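Local coordinates for nisin immunity protein (Lactococcus lactis subsp. lactis, PDB 5XHB), which takes part in the immunity of the nisin-producing bacterium against nisin supplied from outside, in nature as a lipoprotein of the cell membrane, at residues A[29-34]-A[105-110]; A[48-53]-A[70-75]; A[192-197]-A[214-219]. One frame throughout, in Å; residues are numbered along the deposited sequence.

Contact 1. Residues A[29-34]-A[105-110]. With SO4 (sulfate ion), chain B.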
ATOM      1  N   VAL A  29       9.292  -4.225   6.031  1.00 10.29           N
ATOM      2  CA  VAL A  29       8.369  -4.725   7.048  1.00 11.35           C
ATOM      3  C   VAL A  29       6.951  -4.705   6.489  1.00 12.35           C
ATOM      4  O   VAL A  29       6.455  -3.658   6.063  1.00 13.83           O
ATOM      5  CB  VAL A  29       8.406  -3.885   8.337  1.00 13.44           C
ATOM      6  CG1 VAL A  29       7.652  -4.602   9.464  1.00 15.00           C
ATOM      7  CG2 VAL A  29       9.861  -3.607   8.752  1.00 13.94           C
ATOM      8  N   THR A  30       6.300  -5.862   6.504  1.00 12.38           N
ATOM      9  CA  THR A  30       4.941  -5.993   6.003  1.00 11.43           C
ATOM     10  C   THR A  30       3.909  -5.734   7.088  1.00 12.62           C
ATOM     11  O   THR A  30       4.249  -5.600   8.264  1.00 13.25           O
ATOM     12  CB  THR A  30       4.655  -7.396   5.468  1.00 11.45           C
ATOM     13  OG1 THR A  30       4.576  -8.291   6.583  1.00 13.09           O
ATOM     14  CG2 THR A  30       5.763  -7.865   4.517  1.00 10.99           C
ATOM     15  N   ASP A  31       2.640  -5.727   6.682  1.00 12.26           N
ATOM     16  CA  ASP A  31       1.532  -5.582   7.621  1.00 12.75           C
ATOM     17  C   ASP A  31       1.003  -6.953   8.066  1.00 20.19           C
ATOM     18  O   ASP A  31      -0.067  -7.045   8.682  1.00 18.80           O
ATOM     19  CB  ASP A  31       0.402  -4.771   6.984  1.00 14.20           C
ATOM     20  CG  ASP A  31      -0.542  -4.160   8.031  1.00 22.06           C
ATOM     21  OD1 ASP A  31      -0.049  -3.677   9.066  1.00 26.29           O
ATOM     22  OD2 ASP A  31      -1.775  -4.171   7.808  1.00 27.46           O
ATOM     23  N   LYS A  32       1.741  -8.016   7.735  1.00 14.88           N
ATOM     24  CA  LYS A  32       1.380  -9.379   8.146  1.00 14.99           C
ATOM     25  C   LYS A  32       1.860  -9.676   9.562  1.00 16.44           C
ATOM     26  O   LYS A  32       3.039  -9.924   9.771  1.00 14.04           O
ATOM     27  CB  LYS A  32       1.980 -10.408   7.181  1.00 16.67           C
ATOM     28  CG  LYS A  32       1.499 -10.259   5.752  1.00 14.85           C
ATOM     29  CD  LYS A  32       0.110 -10.902   5.545  1.00 17.56           C
ATOM     30  CE  LYS A  32      -0.332 -10.748   4.083  1.00 17.85           C
ATOM     31  NZ  LYS A  32      -1.504 -11.609   3.676  1.00 19.36           N
ATOM     32  N   GLU A  33       0.952  -9.673  10.534  1.00 16.35           N
ATOM     33  CA  GLU A  33       1.373  -9.906  11.915  1.00 16.29           C
ATOM     34  C   GLU A  33       1.595 -11.391  12.164  1.00 17.72           C
ATOM     35  O   GLU A  33       0.844 -12.238  11.671  1.00 18.57           O
ATOM     36  CB  GLU A  33       0.339  -9.343  12.903  1.00 19.46           C
ATOM     37  CG  GLU A  33       0.640  -9.683  14.357  1.00 21.00           C
ATOM     38  CD  GLU A  33      -0.333  -9.049  15.343  1.00 28.89           C
ATOM     39  OE1 GLU A  33      -1.285  -8.368  14.909  1.00 27.78           O
ATOM     40  OE2 GLU A  33      -0.131  -9.235  16.560  1.00 27.55           O
ATOM     41  N   ILE A  34       2.648 -11.703  12.910  1.00 18.79           N
ATOM     42  CA  ILE A  34       2.954 -13.073  13.312  1.00 20.22           C
ATOM     43  C   ILE A  34       2.647 -13.263  14.800  1.00 22.49           C
ATOM     44  O   ILE A  34       3.204 -12.550  15.632  1.00 20.49           O
ATOM     45  CB  ILE A  34       4.440 -13.409  13.073  1.00 20.99           C
ATOM     46  CG1 ILE A  34       4.851 -13.102  11.630  1.00 22.16           C
ATOM     47  CG2 ILE A  34       4.746 -14.857  13.447  1.00 19.42           C
ATOM     48  CD1 ILE A  34       4.049 -13.843  10.605  1.00 23.16           C
ATOM     49  N   ALA A 105       2.808  -2.876   3.071  1.00 12.96           N
ATOM     50  CA  ALA A 105       3.806  -2.561   4.079  1.00 13.79           C
ATOM     51  C   ALA A 105       3.101  -2.309   5.404  1.00 14.15           C
ATOM     52  O   ALA A 105       1.891  -2.063   5.440  1.00 13.54           O
ATOM     53  CB  ALA A 105       4.636  -1.333   3.673  1.00 13.65           C
ATOM     54  N   LEU A 106       3.880  -2.373   6.475  1.00 13.60           N
ATOM     55  CA  LEU A 106       3.407  -2.122   7.834  1.00 13.88           C
ATOM     56  C   LEU A 106       2.558  -0.858   7.916  1.00 17.88           C
ATOM     57  O   LEU A 106       2.968   0.193   7.424  1.00 16.14           O
ATOM     58  CB  LEU A 106       4.613  -2.004   8.778  1.00 14.92           C
ATOM     59  CG  LEU A 106       4.273  -1.736  10.247  1.00 18.20           C
ATOM     60  CD1 LEU A 106       3.495  -2.912  10.822  1.00 18.99           C
ATOM     61  CD2 LEU A 106       5.543  -1.456  11.051  1.00 21.89           C
ATOM     62  N   ARG A 107       1.389  -0.964   8.539  1.00 17.17           N
ATOM     63  CA  ARG A 107       0.511   0.184   8.730  1.00 19.19           C
ATOM     64  C   ARG A 107       0.728   0.844  10.094  1.00 23.74           C
ATOM     65  O   ARG A 107       0.663   0.188  11.129  1.00 20.55           O
ATOM     66  CB  ARG A 107      -0.961  -0.225   8.595  1.00 20.91           C
ATOM     67  CG  ARG A 107      -1.352  -0.771   7.224  1.00 23.04           C
ATOM     68  CD  ARG A 107      -0.841   0.121   6.115  1.00 23.09           C
ATOM     69  NE  ARG A 107      -1.552  -0.068   4.845  1.00 27.86           N
ATOM     70  CZ  ARG A 107      -0.944  -0.254   3.676  1.00 26.00           C
ATOM     71  NH1 ARG A 107       0.385  -0.315   3.624  1.00 17.06           N
ATOM     72  NH2 ARG A 107      -1.658  -0.377   2.564  1.00 20.22           N
ATOM     73  N   LEU A 108       0.978   2.147  10.069  1.00 24.17           N
ATOM     74  CA  LEU A 108       1.173   2.950  11.272  1.00 28.19           C
ATOM     75  C   LEU A 108      -0.038   2.881  12.199  1.00 29.98           C
ATOM     76  O   LEU A 108       0.092   2.898  13.425  1.00 30.03           O
ATOM     77  CB  LEU A 108       1.437   4.390  10.858  1.00 30.35           C
ATOM     78  CG  LEU A 108       2.623   5.192  11.370  1.00 40.38           C
ATOM     79  CD1 LEU A 108       3.883   4.349  11.484  1.00 33.63           C
ATOM     80  CD2 LEU A 108       2.825   6.358  10.412  1.00 41.08           C
ATOM     81  N   GLN A 109      -1.218   2.779  11.595  1.00 32.31           N
ATOM     82  CA  GLN A 109      -2.479   2.789  12.326  1.00 34.91           C
ATOM     83  C   GLN A 109      -2.600   1.622  13.291  1.00 34.61           C
ATOM     84  O   GLN A 109      -3.381   1.687  14.237  1.00 32.62           O
ATOM     85  CB  GLN A 109      -3.664   2.778  11.353  1.00 39.40           C
ATOM     86  CG  GLN A 109      -3.868   4.087  10.588  1.00 47.20           C
ATOM     87  CD  GLN A 109      -2.902   4.276   9.416  1.00 50.90           C
ATOM     88  OE1 GLN A 109      -2.143   3.370   9.049  1.00 36.69           O
ATOM     89  NE2 GLN A 109      -2.938   5.464   8.819  1.00 54.22           N
ATOM     90  N   ASN A 110      -1.837   0.557  13.055  1.00 26.99           N
ATOM     91  CA  ASN A 110      -1.808  -0.580  13.980  1.00 29.10           C
ATOM     92  C   ASN A 110      -1.450  -0.181  15.413  1.00 28.35           C
ATOM     93  O   ASN A 110      -1.846  -0.844  16.372  1.00 31.68           O
ATOM     94  CB  ASN A 110      -0.801  -1.641  13.515  1.00 31.27           C
ATOM     95  CG  ASN A 110      -1.174  -2.269  12.182  1.00 29.57           C
ATOM     96  OD1 ASN A 110      -2.264  -2.054  11.667  1.00 32.75           O
ATOM     97  ND2 ASN A 110      -0.259  -3.059  11.622  1.00 27.01           N
TER
HETATM   98  S   SO4 B 301       1.369  -0.570   0.034  1.00 19.66           S
HETATM   99  O1  SO4 B 301       1.671  -1.647  -0.932  1.00 17.80           O
HETATM  100  O2  SO4 B 301      -0.076  -0.448   0.201  1.00 23.78           O
HETATM  101  O3  SO4 B 301       1.969  -0.861   1.335  1.00 19.36           O
HETATM  102  O4  SO4 B 301       1.920   0.665  -0.514  1.00 18.52           O
HETATM  103  O   HOH W   1      -3.323  -2.954   9.327  1.00 28.92           O
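Asp31 and Asn110 reach toward each other tip to tip, carboxylate and amide nearly coplanar with 19° between their planes, and Asn110 ND2 donates to Asp31 OD1 at 2.6 Å. That bond uses the syn lone pair of OD1. The same oxygen takes a second donor from a different direction: Arg107 N, 3.1 Å from Asp31 OD1, sits well above the carboxylate plane. CG of Asp31 stands anti to its backbone N (chi1 -159°), which sets CG on the side of the 105-110 loop. A water donates to both Asp31 OD2 and Asn110 OD1, closing a ring of bonds that restrains the rotation of both flat groups.

Arg107 crosses Asp31 at about a right angle, laying its CG 3.5 Å from Asp31 OD2, yet the two charges do not pair directly. Its chain bends at chi2, and the guanidinium turns to a sulfate ion, probably from the crystallisation liquor: Arg107 NH1 donates to sulfate O3 and NH2 to sulfate O2. Ala105 N also donates to that O3, at 2.8 Å, while Arg107 NE forms a salt bridge with Asp120.

Backbone pairing is limited to a single bridge, Thr30 with Ala105, and Leu106 N donates to Val29 O at 2.9 Å. Next to this bond the side chains of Val29 and Leu106 run alongside each other, with Val29 CG1 4.1 Å from Leu106 CB.

The contact illustrates how a carboxylate can pin a loop to a strand at a corner of that strand. Strand 25-33 turns at Asp31; strand 90-96 bonds to it through Lys93, and Asn110 packs on Arg90 and Tyr92 of that neighbour. Val29 packs on Met85 and Leu106 on Ile87 of strand 83-87.

Contact 2. Residues A[48-53]-A[70-75]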
ATOM      1  N   LYS A  48      16.005  -0.211  17.426  1.00 19.97           N
ATOM      2  CA  LYS A  48      15.884   1.087  16.787  1.00 23.20           C
ATOM      3  C   LYS A  48      14.571   1.752  17.176  1.00 22.83           C
ATOM      4  O   LYS A  48      13.513   1.139  17.110  1.00 22.31           O
ATOM      5  CB  LYS A  48      15.988   0.934  15.261  1.00 25.27           C
ATOM      6  CG  LYS A  48      15.779   2.226  14.473  1.00 28.60           C
ATOM      7  CD  LYS A  48      16.900   3.227  14.715  1.00 31.96           C
ATOM      8  CE  LYS A  48      16.966   4.257  13.589  1.00 41.87           C
ATOM      9  NZ  LYS A  48      17.784   5.457  13.945  1.00 44.08           N
ATOM     10  N   LEU A  49      14.641   3.007  17.601  1.00 22.22           N
ATOM     11  CA  LEU A  49      13.429   3.736  17.916  1.00 22.74           C
ATOM     12  C   LEU A  49      13.155   4.772  16.841  1.00 24.00           C
ATOM     13  O   LEU A  49      14.027   5.565  16.490  1.00 29.34           O
ATOM     14  CB  LEU A  49      13.532   4.401  19.299  1.00 27.80           C
ATOM     15  CG  LEU A  49      12.254   5.111  19.749  1.00 28.34           C
ATOM     16  CD1 LEU A  49      11.971   4.845  21.219  1.00 33.09           C
ATOM     17  CD2 LEU A  49      12.373   6.602  19.502  1.00 33.41           C
ATOM     18  N   LEU A  50      11.937   4.761  16.320  1.00 20.33           N
ATOM     19  CA  LEU A  50      11.521   5.746  15.340  1.00 24.01           C
ATOM     20  C   LEU A  50      10.292   6.469  15.843  1.00 26.35           C
ATOM     21  O   LEU A  50       9.432   5.868  16.486  1.00 25.57           O
ATOM     22  CB  LEU A  50      11.219   5.089  13.984  1.00 22.32           C
ATOM     23  CG  LEU A  50      12.383   4.391  13.271  1.00 29.20           C
ATOM     24  CD1 LEU A  50      11.921   3.816  11.942  1.00 20.03           C
ATOM     25  CD2 LEU A  50      13.529   5.355  13.050  1.00 27.12           C
ATOM     26  N   ILE A  51      10.212   7.758  15.538  1.00 24.91           N
ATOM     27  CA  ILE A  51       9.044   8.559  15.859  1.00 21.84           C
ATOM     28  C   ILE A  51       8.399   9.029  14.565  1.00 26.41           C
ATOM     29  O   ILE A  51       9.041   9.700  13.764  1.00 30.62           O
ATOM     30  CB  ILE A  51       9.415   9.777  16.726  1.00 25.46           C
ATOM     31  CG1 ILE A  51      10.100   9.319  18.015  1.00 31.10           C
ATOM     32  CG2 ILE A  51       8.178  10.605  17.022  1.00 32.56           C
ATOM     33  CD1 ILE A  51      10.544  10.477  18.921  1.00 39.04           C
ATOM     34  N   VAL A  52       7.144   8.658  14.342  1.00 23.72           N
ATOM     35  CA  VAL A  52       6.528   8.888  13.039  1.00 28.70           C
ATOM     36  C   VAL A  52       5.251   9.711  13.113  1.00 32.00           C
ATOM     37  O   VAL A  52       4.301   9.349  13.802  1.00 34.78           O
ATOM     38  CB  VAL A  52       6.194   7.566  12.328  1.00 31.68           C
ATOM     39  CG1 VAL A  52       5.958   7.822  10.846  1.00 33.91           C
ATOM     40  CG2 VAL A  52       7.322   6.563  12.511  1.00 28.09           C
ATOM     41  N   ASP A  53       5.234  10.815  12.378  1.00 36.27           N
ATOM     42  CA  ASP A  53       4.041  11.638  12.267  1.00 38.74           C
ATOM     43  C   ASP A  53       2.954  10.875  11.522  1.00 44.54           C
ATOM     44  O   ASP A  53       3.115  10.565  10.354  1.00 45.50           O
ATOM     45  CB  ASP A  53       4.363  12.947  11.548  1.00 37.94           C
ATOM     46  CG  ASP A  53       3.152  13.847  11.417  1.00 46.22           C
ATOM     47  OD1 ASP A  53       2.382  13.674  10.448  1.00 50.24           O
ATOM     48  OD2 ASP A  53       2.971  14.726  12.288  1.00 46.54           O
ATOM     49  N   LEU A  70       7.694   3.980  17.429  1.00 24.94           N
ATOM     50  CA  LEU A  70       7.918   2.581  17.095  1.00 23.79           C
ATOM     51  C   LEU A  70       9.244   2.102  17.639  1.00 21.73           C
ATOM     52  O   LEU A  70      10.290   2.710  17.399  1.00 27.77           O
ATOM     53  CB  LEU A  70       7.888   2.369  15.587  1.00 23.73           C
ATOM     54  CG  LEU A  70       6.632   2.778  14.834  1.00 25.02           C
ATOM     55  CD1 LEU A  70       6.862   2.503  13.358  1.00 25.26           C
ATOM     56  CD2 LEU A  70       5.405   2.035  15.353  1.00 24.67           C
ATOM     57  N   VAL A  71       9.205   1.007  18.377  1.00 17.78           N
ATOM     58  CA  VAL A  71      10.441   0.343  18.757  1.00 17.67           C
ATOM     59  C   VAL A  71      10.636  -0.900  17.885  1.00 20.78           C
ATOM     60  O   VAL A  71       9.861  -1.863  17.980  1.00 18.14           O
ATOM     61  CB  VAL A  71      10.437  -0.033  20.247  1.00 20.99           C
ATOM     62  CG1 VAL A  71      11.603  -0.952  20.568  1.00 20.17           C
ATOM     63  CG2 VAL A  71      10.501   1.234  21.085  1.00 20.91           C
ATOM     64  N   LEU A  72      11.660  -0.854  17.030  1.00 15.79           N
ATOM     65  CA  LEU A  72      12.016  -1.959  16.144  1.00 18.45           C
ATOM     66  C   LEU A  72      13.081  -2.797  16.822  1.00 21.24           C
ATOM     67  O   LEU A  72      14.153  -2.295  17.158  1.00 23.32           O
ATOM     68  CB  LEU A  72      12.537  -1.443  14.792  1.00 20.83           C
ATOM     69  CG  LEU A  72      11.820  -0.220  14.220  1.00 25.73           C
ATOM     70  CD1 LEU A  72      12.477   0.217  12.918  1.00 30.63           C
ATOM     71  CD2 LEU A  72      10.382  -0.550  13.994  1.00 26.07           C
ATOM     72  N   ASN A  73      12.799  -4.075  17.022  1.00 21.04           N
ATOM     73  CA  ASN A  73      13.632  -4.865  17.915  1.00 20.62           C
ATOM     74  C   ASN A  73      13.789  -6.308  17.467  1.00 22.37           C
ATOM     75  O   ASN A  73      12.873  -7.117  17.649  1.00 20.93           O
ATOM     76  CB  ASN A  73      13.036  -4.821  19.319  1.00 19.00           C
ATOM     77  CG  ASN A  73      13.991  -5.332  20.384  1.00 26.70           C
ATOM     78  OD1 ASN A  73      15.213  -5.390  20.186  1.00 27.26           O
ATOM     79  ND2 ASN A  73      13.434  -5.697  21.531  1.00 29.76           N
ATOM     80  N   ASN A  74      14.952  -6.597  16.878  1.00 19.58           N
ATOM     81  CA  ASN A  74      15.381  -7.934  16.473  1.00 20.82           C
ATOM     82  C   ASN A  74      14.648  -8.498  15.275  1.00 20.38           C
ATOM     83  O   ASN A  74      13.504  -8.147  15.008  1.00 18.79           O
ATOM     84  CB  ASN A  74      15.246  -8.916  17.629  1.00 20.43           C
ATOM     85  CG  ASN A  74      15.952  -8.432  18.869  1.00 24.57           C
ATOM     86  OD1 ASN A  74      16.944  -7.718  18.783  1.00 21.91           O
ATOM     87  ND2 ASN A  74      15.434  -8.801  20.028  1.00 23.16           N
ATOM     88  N   ILE A  75      15.345  -9.372  14.558  1.00 20.27           N
ATOM     89  CA  ILE A  75      14.748 -10.188  13.505  1.00 17.19           C
ATOM     90  C   ILE A  75      14.715 -11.624  13.995  1.00 22.87           C
ATOM     91  O   ILE A  75      15.714 -12.119  14.527  1.00 22.69           O
ATOM     92  CB  ILE A  75      15.545 -10.091  12.181  1.00 15.51           C
ATOM     93  CG1 ILE A  75      15.480  -8.668  11.638  1.00 16.86           C
ATOM     94  CG2 ILE A  75      15.010 -11.089  11.139  1.00 16.71           C
ATOM     95  CD1 ILE A  75      16.064  -8.491  10.266  1.00 20.56           C
TER
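Lys48 to Leu50 pair with Leu72 to Leu70 as antiparallel strands, their axes 4.7 Å apart at closest approach and their directions 158° apart. Lys48 with Leu72 and Leu50 with Leu70 are hydrogen-bonded pairs, each closed by two bonds; Leu70 N to Leu50 O measures 2.7 Å. Between them Leu49 and Val71 form the non-hydrogen-bonded pair, where Leu49 CA approaches Leu70 O at 3.3 Å in a CA-H...O contact.

Side chains alternate between the two faces. On one, Leu50 and Leu72 cross obliquely, touching methyl to methyl with Leu50 CD1 3.8 Å from Leu72 CD1. Both place CG beside the backbone N (chi1 -63° in Leu50), and the Leu72 methyl also meets CG of Lys48, whose chain runs alongside before the amine turns off from the pair. Farther along, Val52 CG2 lies 4.2 Å from Leu70 CD1. The other face carries Leu49 CD1 against Val71 CG2, 3.9 Å apart.

Tyr17, Leu108 and Phe111 cover parts of the face of Leu50, Leu70 and Leu72. The chemistry is thus divided as in a textbook two-sided sheet: main-chain bonds set the register, and the side chains across it meet through apolar carbons, buried at those three leucines, while Lys48 on the same face is exposed, and more exposed at Leu49 and Val71.

Contact 3. Residues A[192-197]-A[214-219]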
ATOM      1  N   THR A 192     -19.427  10.030 -20.603  1.00 17.42           N
ATOM      2  CA  THR A 192     -18.548   8.882 -20.769  1.00 14.42           C
ATOM      3  C   THR A 192     -18.952   7.829 -19.753  1.00 16.02           C
ATOM      4  O   THR A 192     -19.176   8.171 -18.589  1.00 15.87           O
ATOM      5  CB  THR A 192     -17.069   9.285 -20.569  1.00 19.64           C
ATOM      6  OG1 THR A 192     -16.693  10.212 -21.594  1.00 23.23           O
ATOM      7  CG2 THR A 192     -16.150   8.074 -20.620  1.00 20.06           C
ATOM      8  N   GLU A 193     -19.072   6.571 -20.177  1.00 13.50           N
ATOM      9  CA  GLU A 193     -19.299   5.486 -19.224  1.00 14.51           C
ATOM     10  C   GLU A 193     -18.033   4.666 -19.004  1.00 11.95           C
ATOM     11  O   GLU A 193     -17.418   4.172 -19.955  1.00 14.64           O
ATOM     12  CB  GLU A 193     -20.425   4.542 -19.669  1.00 15.47           C
ATOM     13  CG  GLU A 193     -20.573   3.355 -18.692  1.00 13.47           C
ATOM     14  CD  GLU A 193     -21.774   2.443 -18.961  1.00 18.00           C
ATOM     15  OE1 GLU A 193     -22.759   2.880 -19.584  1.00 18.42           O
ATOM     16  OE2 GLU A 193     -21.724   1.269 -18.541  1.00 14.39           O
ATOM     17  N   TRP A 194     -17.656   4.512 -17.736  1.00 12.66           N
ATOM     18  CA  TRP A 194     -16.580   3.597 -17.373  1.00 13.39           C
ATOM     19  C   TRP A 194     -17.138   2.466 -16.552  1.00 10.97           C
ATOM     20  O   TRP A 194     -17.902   2.693 -15.618  1.00 11.57           O
ATOM     21  CB  TRP A 194     -15.489   4.301 -16.574  1.00 11.72           C
ATOM     22  CG  TRP A 194     -14.517   5.071 -17.394  1.00 13.64           C
ATOM     23  CD1 TRP A 194     -14.578   5.344 -18.740  1.00 13.53           C
ATOM     24  CD2 TRP A 194     -13.305   5.652 -16.916  1.00 12.87           C
ATOM     25  NE1 TRP A 194     -13.471   6.091 -19.116  1.00 13.81           N
ATOM     26  CE2 TRP A 194     -12.676   6.284 -18.012  1.00 14.18           C
ATOM     27  CE3 TRP A 194     -12.694   5.711 -15.662  1.00 16.64           C
ATOM     28  CZ2 TRP A 194     -11.457   6.958 -17.889  1.00 16.10           C
ATOM     29  CZ3 TRP A 194     -11.481   6.379 -15.541  1.00 16.62           C
ATOM     30  CH2 TRP A 194     -10.876   6.990 -16.653  1.00 17.35           C
ATOM     31  N   ASP A 195     -16.747   1.248 -16.905  1.00  8.06           N
ATOM     32  CA  ASP A 195     -17.132   0.078 -16.140  1.00 10.46           C
ATOM     33  C   ASP A 195     -15.869  -0.406 -15.442  1.00 11.89           C
ATOM     34  O   ASP A 195     -14.893  -0.733 -16.103  1.00 11.01           O
ATOM     35  CB  ASP A 195     -17.730  -0.991 -17.061  1.00 11.61           C
ATOM     36  CG  ASP A 195     -18.916  -0.452 -17.869  1.00 15.08           C
ATOM     37  OD1 ASP A 195     -19.744   0.262 -17.271  1.00 13.73           O
ATOM     38  OD2 ASP A 195     -19.008  -0.708 -19.091  1.00 14.76           O
ATOM     39  N   TYR A 196     -15.882  -0.405 -14.115  1.00 10.05           N
ATOM     40  CA  TYR A 196     -14.663  -0.627 -13.329  1.00 11.18           C
ATOM     41  C   TYR A 196     -14.595  -2.064 -12.852  1.00 12.32           C
ATOM     42  O   TYR A 196     -15.516  -2.542 -12.166  1.00 10.87           O
ATOM     43  CB  TYR A 196     -14.613   0.290 -12.108  1.00 12.00           C
ATOM     44  CG  TYR A 196     -14.766   1.771 -12.377  1.00 11.08           C
ATOM     45  CD1 TYR A 196     -15.977   2.299 -12.810  1.00 12.88           C
ATOM     46  CD2 TYR A 196     -13.721   2.649 -12.126  1.00  9.84           C
ATOM     47  CE1 TYR A 196     -16.132   3.671 -13.031  1.00 11.22           C
ATOM     48  CE2 TYR A 196     -13.865   4.027 -12.352  1.00 11.28           C
ATOM     49  CZ  TYR A 196     -15.086   4.523 -12.793  1.00 13.52           C
ATOM     50  OH  TYR A 196     -15.253   5.873 -13.018  1.00 15.31           O
ATOM     51  N   GLY A 197     -13.504  -2.743 -13.186  1.00 12.66           N
ATOM     52  CA  GLY A 197     -13.360  -4.142 -12.828  1.00 12.13           C
ATOM     53  C   GLY A 197     -12.405  -4.370 -11.665  1.00 13.49           C
ATOM     54  O   GLY A 197     -12.561  -3.785 -10.591  1.00 13.70           O
ATOM     55  N   GLU A 214      -8.914  -2.039 -13.867  1.00 11.37           N
ATOM     56  CA  GLU A 214      -9.619  -2.491 -15.052  1.00 12.79           C
ATOM     57  C   GLU A 214     -10.727  -1.495 -15.406  1.00 12.12           C
ATOM     58  O   GLU A 214     -11.657  -1.289 -14.623  1.00 12.29           O
ATOM     59  CB  GLU A 214     -10.200  -3.888 -14.806  1.00 15.96           C
ATOM     60  CG  GLU A 214     -10.396  -4.724 -16.041  1.00 16.42           C
ATOM     61  CD  GLU A 214     -10.688  -6.183 -15.713  1.00 19.19           C
ATOM     62  OE1 GLU A 214     -11.161  -6.482 -14.583  1.00 15.70           O
ATOM     63  OE2 GLU A 214     -10.450  -7.033 -16.593  1.00 17.99           O
ATOM     64  N   ILE A 215     -10.584  -0.839 -16.554  1.00  9.67           N
ATOM     65  CA  ILE A 215     -11.586   0.096 -17.059  1.00 10.65           C
ATOM     66  C   ILE A 215     -12.084  -0.457 -18.377  1.00 12.16           C
ATOM     67  O   ILE A 215     -11.305  -0.584 -19.320  1.00 13.54           O
ATOM     68  CB  ILE A 215     -11.034   1.510 -17.296  1.00 11.73           C
ATOM     69  CG1 ILE A 215     -10.438   2.112 -16.012  1.00 12.61           C
ATOM     70  CG2 ILE A 215     -12.126   2.411 -17.863  1.00 12.79           C
ATOM     71  CD1 ILE A 215     -11.422   2.274 -14.897  1.00 11.23           C
ATOM     72  N   ASN A 216     -13.371  -0.770 -18.448  1.00 11.49           N
ATOM     73  CA  ASN A 216     -13.923  -1.431 -19.631  1.00 11.45           C
ATOM     74  C   ASN A 216     -13.102  -2.684 -19.949  1.00 13.90           C
ATOM     75  O   ASN A 216     -13.039  -3.590 -19.117  1.00 13.71           O
ATOM     76  CB  ASN A 216     -13.996  -0.430 -20.784  1.00 12.69           C
ATOM     77  CG  ASN A 216     -14.883   0.755 -20.430  1.00 15.58           C
ATOM     78  OD1 ASN A 216     -15.734   0.639 -19.548  1.00 12.61           O
ATOM     79  ND2 ASN A 216     -14.665   1.903 -21.074  1.00 16.84           N
ATOM     80  N   ASP A 217     -12.434  -2.742 -21.095  1.00  9.67           N
ATOM     81  CA  ASP A 217     -11.746  -3.975 -21.447  1.00 11.10           C
ATOM     82  C   ASP A 217     -10.224  -3.939 -21.327  1.00 16.50           C
ATOM     83  O   ASP A 217      -9.548  -4.752 -21.960  1.00 17.66           O
ATOM     84  CB  ASP A 217     -12.107  -4.389 -22.874  1.00 11.32           C
ATOM     85  CG  ASP A 217     -13.568  -4.750 -23.010  1.00 15.95           C
ATOM     86  OD1 ASP A 217     -13.974  -5.778 -22.438  1.00 18.58           O
ATOM     87  OD2 ASP A 217     -14.306  -4.000 -23.669  1.00 20.82           O
ATOM     88  N   ASP A 218      -9.662  -3.026 -20.547  1.00 16.45           N
ATOM     89  CA  ASP A 218      -8.244  -3.211 -20.241  1.00 16.95           C
ATOM     90  C   ASP A 218      -7.780  -2.507 -18.990  1.00 16.10           C
ATOM     91  O   ASP A 218      -8.432  -1.600 -18.464  1.00 13.28           O
ATOM     92  CB  ASP A 218      -7.344  -2.812 -21.427  1.00 31.82           C
ATOM     93  CG  ASP A 218      -7.175  -1.339 -21.564  1.00 35.20           C
ATOM     94  OD1 ASP A 218      -8.204  -0.638 -21.463  1.00 35.22           O
ATOM     95  OD2 ASP A 218      -6.010  -0.888 -21.776  1.00 33.53           O
ATOM     96  N   PHE A 219      -6.626  -2.959 -18.513  1.00 13.56           N
ATOM     97  CA  PHE A 219      -6.078  -2.445 -17.275  1.00 12.35           C
ATOM     98  C   PHE A 219      -5.353  -1.139 -17.533  1.00 13.86           C
ATOM     99  O   PHE A 219      -4.495  -1.061 -18.418  1.00 14.86           O
ATOM    100  CB  PHE A 219      -5.153  -3.476 -16.645  1.00 13.90           C
ATOM    101  CG  PHE A 219      -5.890  -4.566 -15.923  1.00 12.79           C
ATOM    102  CD1 PHE A 219      -6.351  -4.357 -14.626  1.00 12.46           C
ATOM    103  CD2 PHE A 219      -6.133  -5.785 -16.537  1.00 17.74           C
ATOM    104  CE1 PHE A 219      -7.036  -5.362 -13.954  1.00 16.48           C
ATOM    105  CE2 PHE A 219      -6.824  -6.790 -15.873  1.00 20.60           C
ATOM    106  CZ  PHE A 219      -7.279  -6.573 -14.580  1.00 18.21           C
TER
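Trp194 and Tyr196 meet Ile215 across an antiparallel beta hairpin, made by strands 191-202 and 210-215 in the Spa1 C-terminal domain, at the point where the second strand leaves its partner through a type II' turn from Ile215 to Asp218.

Two backbone bonds flank the non-hydrogen-bonded pair Tyr196 and Ile215: Gly197 N donates to Glu214 O at 2.8 Å, and Asn216 N to Asp195 O. At the turn a side chain takes over the role of a backbone carbonyl: Asn216 OD1 accepts from Asp195 N at 2.9 Å, so Asn216 engages both the backbone N and the backbone O of Asp195.

Aromatic and apolar contacts gather on the Tyr196 and Ile215 face, where Ile215 meets both rings. Its CD1 lies 3.6 Å from Tyr196 CD2, the two side chains similar in direction, and also touches Trp194 CE3. Ile141 of strand 137-145 packs against all three residues, while Phe164 meets the Trp194 ring edge-to-face. The Tyr196 hydroxyl is hydrogen-bonded to Ser129 O.

The remaining branch of Ile215, CG2, stands anti to the backbone N and makes a CH-pi contact over one face of the Trp194 ring: it lies 3.6 Å from the centroid of the five-membered ring, 15° off the ring normal.

In the fold
Three degrees of strand pairing appear here: a single bridge in contact 1, regular antiparallel pairing in contact 2, and pairing that ends at a turn in contact 3. Contacts 1 and 2 both reach the eight-stranded sheet and touch where Leu108 CD2 packs 3.5 Å from Val52 CG1. Contact 3 belongs to the seven-stranded sheet, on the opposite side of the chain's centre. Contact 1 lies nearest that centre, with no exposed residue touching; contacts 2 and 3, farther out, each include two. Contact 1 relies on a carboxylate shared by two donors at a strand corner, contact 2 on aliphatic packing, and contact 3 on aromatic-aliphatic contacts plus an asparagine side chain replacing a backbone acceptor.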